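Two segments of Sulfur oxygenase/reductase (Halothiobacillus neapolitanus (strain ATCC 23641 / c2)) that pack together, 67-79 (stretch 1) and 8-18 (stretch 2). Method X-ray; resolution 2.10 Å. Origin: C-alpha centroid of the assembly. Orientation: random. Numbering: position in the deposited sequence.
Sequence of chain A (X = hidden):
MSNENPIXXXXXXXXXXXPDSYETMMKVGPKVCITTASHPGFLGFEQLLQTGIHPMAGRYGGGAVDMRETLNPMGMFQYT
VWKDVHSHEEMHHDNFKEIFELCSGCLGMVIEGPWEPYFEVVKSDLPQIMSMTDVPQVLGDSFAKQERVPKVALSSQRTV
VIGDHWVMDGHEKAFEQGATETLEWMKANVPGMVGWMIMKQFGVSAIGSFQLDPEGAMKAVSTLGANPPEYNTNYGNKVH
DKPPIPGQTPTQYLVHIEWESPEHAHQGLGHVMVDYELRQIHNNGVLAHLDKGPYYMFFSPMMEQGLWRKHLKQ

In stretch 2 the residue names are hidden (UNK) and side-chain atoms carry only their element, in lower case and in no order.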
# COMPACT_ATOMS: atom_id res chain seq x y z
N MET A 67 4.92 -8.92 38.68
CA MET A 67 5.33 -7.61 38.19
C MET A 67 6.57 -7.70 37.32
O MET A 67 7.29 -6.70 37.16
CB MET A 67 5.57 -6.65 39.37
CG MET A 67 4.37 -6.46 40.30
SD MET A 67 4.77 -5.55 41.83
CE MET A 67 5.00 -3.89 41.17
N ARG A 68 6.85 -8.88 36.74
CA ARG A 68 8.14 -9.09 36.07
C ARG A 68 8.36 -8.11 34.93
O ARG A 68 9.50 -7.76 34.63
CB ARG A 68 8.26 -10.53 35.56
CG ARG A 68 8.50 -11.56 36.66
CD ARG A 68 8.41 -12.97 36.11
NE ARG A 68 7.05 -13.23 35.61
CZ ARG A 68 6.69 -14.35 34.98
NH1 ARG A 68 7.57 -15.31 34.78
NH2 ARG A 68 5.44 -14.49 34.54
N GLU A 69 7.29 -7.63 34.30
CA GLU A 69 7.44 -6.71 33.17
C GLU A 69 7.57 -5.25 33.57
O GLU A 69 8.03 -4.44 32.76
CB GLU A 69 6.24 -6.85 32.23
CG GLU A 69 6.04 -8.23 31.60
CD GLU A 69 7.17 -8.63 30.67
OE1 GLU A 69 7.50 -7.84 29.75
OE2 GLU A 69 7.74 -9.73 30.85
N THR A 70 7.15 -4.87 34.78
CA THR A 70 6.99 -3.47 35.16
C THR A 70 7.85 -3.03 36.33
O THR A 70 8.08 -1.83 36.48
CB THR A 70 5.53 -3.19 35.50
OG1 THR A 70 5.14 -4.06 36.56
CG2 THR A 70 4.64 -3.47 34.31
N LEU A 71 8.33 -3.95 37.15
CA LEU A 71 9.09 -3.60 38.34
C LEU A 71 10.43 -3.03 37.90
O LEU A 71 11.17 -3.69 37.16
CB LEU A 71 9.27 -4.84 39.20
CG LEU A 71 9.69 -4.88 40.65
CD1 LEU A 71 8.91 -3.91 41.50
CD2 LEU A 71 9.45 -6.30 41.12
N ASN A 72 10.73 -1.80 38.31
CA ASN A 72 12.04 -1.24 38.02
C ASN A 72 12.38 -0.12 38.99
O ASN A 72 11.79 0.97 38.90
CB ASN A 72 12.11 -0.69 36.60
CG ASN A 72 13.49 -0.12 36.29
OD1 ASN A 72 14.47 -0.86 36.28
ND2 ASN A 72 13.57 1.20 36.11
N PRO A 73 13.34 -0.31 39.90
CA PRO A 73 14.18 -1.51 40.00
C PRO A 73 13.45 -2.73 40.56
O PRO A 73 12.36 -2.64 41.10
CB PRO A 73 15.27 -1.07 40.98
CG PRO A 73 14.54 -0.14 41.91
CD PRO A 73 13.58 0.62 41.02
N MET A 74 14.08 -3.88 40.41
CA MET A 74 13.60 -5.13 40.97
C MET A 74 14.56 -5.58 42.05
O MET A 74 15.77 -5.34 41.95
CB MET A 74 13.45 -6.18 39.87
CG MET A 74 14.75 -6.52 39.19
SD MET A 74 14.44 -7.24 37.54
CE MET A 74 13.04 -8.27 37.88
N GLY A 75 14.03 -6.18 43.11
CA GLY A 75 14.88 -6.68 44.17
C GLY A 75 15.73 -7.84 43.69
O GLY A 75 15.31 -8.64 42.86
N MET A 76 16.95 -7.91 44.20
CA MET A 76 17.83 -9.04 43.94
C MET A 76 18.51 -9.38 45.26
O MET A 76 19.27 -8.57 45.78
CB MET A 76 18.86 -8.73 42.85
CG MET A 76 19.16 -9.94 41.98
SD MET A 76 20.70 -10.66 42.50
CE MET A 76 21.85 -9.44 41.83
N PHE A 77 18.17 -10.53 45.82
CA PHE A 77 18.68 -10.96 47.12
C PHE A 77 19.57 -12.17 46.90
O PHE A 77 19.13 -13.16 46.32
CB PHE A 77 17.56 -11.37 48.08
CG PHE A 77 16.79 -10.22 48.67
CD1 PHE A 77 16.80 -8.97 48.09
CD2 PHE A 77 16.03 -10.42 49.83
CE1 PHE A 77 16.06 -7.92 48.63
CE2 PHE A 77 15.31 -9.38 50.39
CZ PHE A 77 15.32 -8.12 49.79
N GLN A 78 20.79 -12.10 47.39
CA GLN A 78 21.70 -13.24 47.32
C GLN A 78 21.94 -13.74 48.74
O GLN A 78 22.54 -13.03 49.55
CB GLN A 78 23.01 -12.87 46.61
CG GLN A 78 22.86 -12.62 45.10
CD GLN A 78 24.14 -12.10 44.41
OE1 GLN A 78 24.84 -11.24 44.95
NE2 GLN A 78 24.43 -12.64 43.23
N TYR A 79 21.43 -14.92 49.07
CA TYR A 79 21.81 -15.56 50.32
C TYR A 79 23.17 -16.19 50.15
O TYR A 79 23.38 -16.95 49.21
CB TYR A 79 20.85 -16.68 50.73
CG TYR A 79 19.43 -16.33 51.06
CD1 TYR A 79 18.87 -15.12 50.70
CD2 TYR A 79 18.63 -17.26 51.72
CE1 TYR A 79 17.55 -14.84 50.99
CE2 TYR A 79 17.32 -16.99 52.03
CZ TYR A 79 16.77 -15.78 51.66
OH TYR A 79 15.45 -15.53 51.97
N UNK A 8 23.26 -16.67 57.82
CA UNK A 8 22.93 -16.33 56.44
C UNK A 8 23.17 -14.85 56.28
O UNK A 8 22.59 -14.04 57.01
c UNK A 8 21.22 -16.44 54.55
c UNK A 8 21.48 -16.70 56.08
c UNK A 8 19.83 -18.62 55.91
c UNK A 8 21.23 -18.18 56.33
N UNK A 9 24.05 -14.50 55.34
CA UNK A 9 24.21 -13.13 54.91
C UNK A 9 23.34 -12.91 53.68
O UNK A 9 23.37 -13.72 52.74
c UNK A 9 25.68 -12.79 54.61
N UNK A 10 22.51 -11.88 53.71
CA UNK A 10 21.62 -11.58 52.60
C UNK A 10 22.07 -10.28 51.98
O UNK A 10 21.86 -9.21 52.55
c UNK A 10 19.30 -11.20 51.78
c UNK A 10 18.28 -12.89 54.16
c UNK A 10 20.15 -11.51 53.02
c UNK A 10 19.75 -12.83 53.66
N UNK A 11 22.70 -10.38 50.81
CA UNK A 11 23.07 -9.20 50.04
C UNK A 11 21.82 -8.70 49.31
O UNK A 11 21.31 -9.38 48.42
o UNK A 11 24.27 -7.67 47.64
n UNK A 11 26.05 -8.04 48.95
c UNK A 11 24.84 -8.34 48.48
c UNK A 11 24.19 -9.56 49.06
N UNK A 12 21.34 -7.53 49.71
CA UNK A 12 20.11 -6.95 49.19
C UNK A 12 20.46 -5.79 48.28
O UNK A 12 21.18 -4.87 48.70
s UNK A 12 18.12 -6.81 52.78
c UNK A 12 19.21 -6.47 50.32
c UNK A 12 17.53 -8.27 53.62
c UNK A 12 18.82 -7.56 51.31
N UNK A 13 19.98 -5.84 47.04
CA UNK A 13 20.17 -4.78 46.06
C UNK A 13 18.90 -4.63 45.24
O UNK A 13 18.06 -5.52 45.19
c UNK A 13 21.34 -5.08 45.11
N UNK A 14 18.76 -3.47 44.61
CA UNK A 14 17.70 -3.24 43.62
C UNK A 14 18.37 -2.87 42.31
O UNK A 14 19.21 -1.96 42.27
n UNK A 14 13.16 -3.29 46.33
c UNK A 14 14.88 -1.58 45.70
c UNK A 14 16.71 -2.17 44.09
c UNK A 14 15.88 -2.63 45.28
c UNK A 14 13.96 -2.10 46.81
N UNK A 15 18.05 -3.62 41.26
CA UNK A 15 18.76 -3.51 40.00
C UNK A 15 17.78 -3.16 38.89
O UNK A 15 16.57 -3.41 38.98
c UNK A 15 20.41 -5.21 40.88
c UNK A 15 19.19 -7.22 39.02
c UNK A 15 19.52 -4.81 39.67
c UNK A 15 18.54 -5.94 39.36
N UNK A 16 18.34 -2.58 37.83
CA UNK A 16 17.55 -2.17 36.68
C UNK A 16 16.95 -3.37 35.98
O UNK A 16 17.62 -4.38 35.77
c UNK A 16 18.40 -1.35 35.71
N UNK A 17 15.68 -3.27 35.63
CA UNK A 17 14.96 -4.35 34.96
C UNK A 17 15.05 -4.11 33.45
O UNK A 17 14.18 -3.50 32.83
o UNK A 17 13.27 -6.30 34.04
c UNK A 17 13.52 -4.40 35.45
n UNK A 17 11.48 -5.67 35.23
c UNK A 17 12.74 -5.53 34.84
N UNK A 18 16.15 -4.57 32.87
CA UNK A 18 16.38 -4.43 31.44
C UNK A 18 17.34 -5.53 31.01
O UNK A 18 18.06 -6.09 31.85
c UNK A 18 16.89 -3.02 31.08
c UNK A 18 18.40 -1.06 31.36
c UNK A 18 19.75 -0.52 31.84
c UNK A 18 18.18 -2.54 31.73
n UNK A 18 20.94 -1.06 31.10
O HOH W 1 11.46 -1.97 43.69

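Position 8 carries four side-chain carbons, forked at the first, with one arm two carbons long. A short-arm carbon lies 3.8 Å from Tyr79 CB. A fork at CB with unequal arms identifies Ile8.

Position 9 has one side-chain carbon, which stays 6.0 Å or more from stretch 1. Its backbone O accepts a CA-H...O contact from Tyr79 CA at 3.4 Å. It is Ala9.

Position 10 again has four carbons, forked at the first, with one longer arm. The end of that arm lies over a face of the Tyr79 ring, 3.8 Å from Tyr79 CE1. The short arm comes within 3.9 Å of Phe77 CD2. This is Ile10.

Position 11 has two side-chain carbons, the second bearing one oxygen and one nitrogen. Its CB is 4.3 Å from Gln78 CB. The short amide makes it Asn11. Backbone bonds join the pair in both directions: Asn11 N to Gln78 O is 2.9 Å and Gln78 N to Asn11 O is 3.0 Å.

Position 12 is an unbranched chain of two carbons, sulfur and one carbon. CB is 3.9 Å from Phe77 CE1. The order of atoms gives Met12. Its CG sits almost on the ring normal, 3.8 Å from the centroid of the Phe77 ring, a CH-pi contact.

Position 13 has a single side-chain carbon, on the same sheet face as the Met76 side chain. It is Ala13. Met76 N donates to Ala13 O at 2.8 Å, and Ala13 N donates to Met76 O at 3.1 Å.

Position 14 has four carbons in a row ending in nitrogen. Its CB packs 3.6 Å from Pro73 CB. The chain is that of Lys14. A water bonded to Pro73 O, 2.8 Å from the water oxygen, also accepts a weak bond from Lys14 NZ at 3.4 Å.

Position 15 has four carbons, forked at the first, one arm longer. That arm meets two methionines, Met74 and Met76. The residue is Ile15, with Ile15 CG1 3.8 Å from Met74 CG and Ile15 CD1 4.0 Å from Met76 CG.

Position 16 has one carbon, CB, 4.0 Å from Asn72 OD1. It is Ala16.

Position 17 has two carbons, the second carrying oxygen and nitrogen, and points toward stretch 1. A second carbon bearing oxygen and nitrogen is a short amide, so the residue is Asn17. Its nitrogen reaches two backbone oxygens. Asn17 ND2 donates to Arg68 O at 2.9 Å and Leu71 O at 2.8 Å.

Position 18 has four carbons in a row ending in nitrogen, and its end leads away without touching stretch 1. It is Lys18, at the N-cap position before a helix.

The contact is an antiparallel strand pair, prolonged by asparagines. Three residue pairs supply six backbone hydrogen bonds. Ile10 and Met12 pack against the aromatic rings on one face; Ile15 meets the methionines on the other. Past the strands, Asn17 N donates to Asn72 OD1 at 2.8 Å, while the Asn17 amide ties down the loop.

Stretch 2 (8-18) IAINMAKIANK
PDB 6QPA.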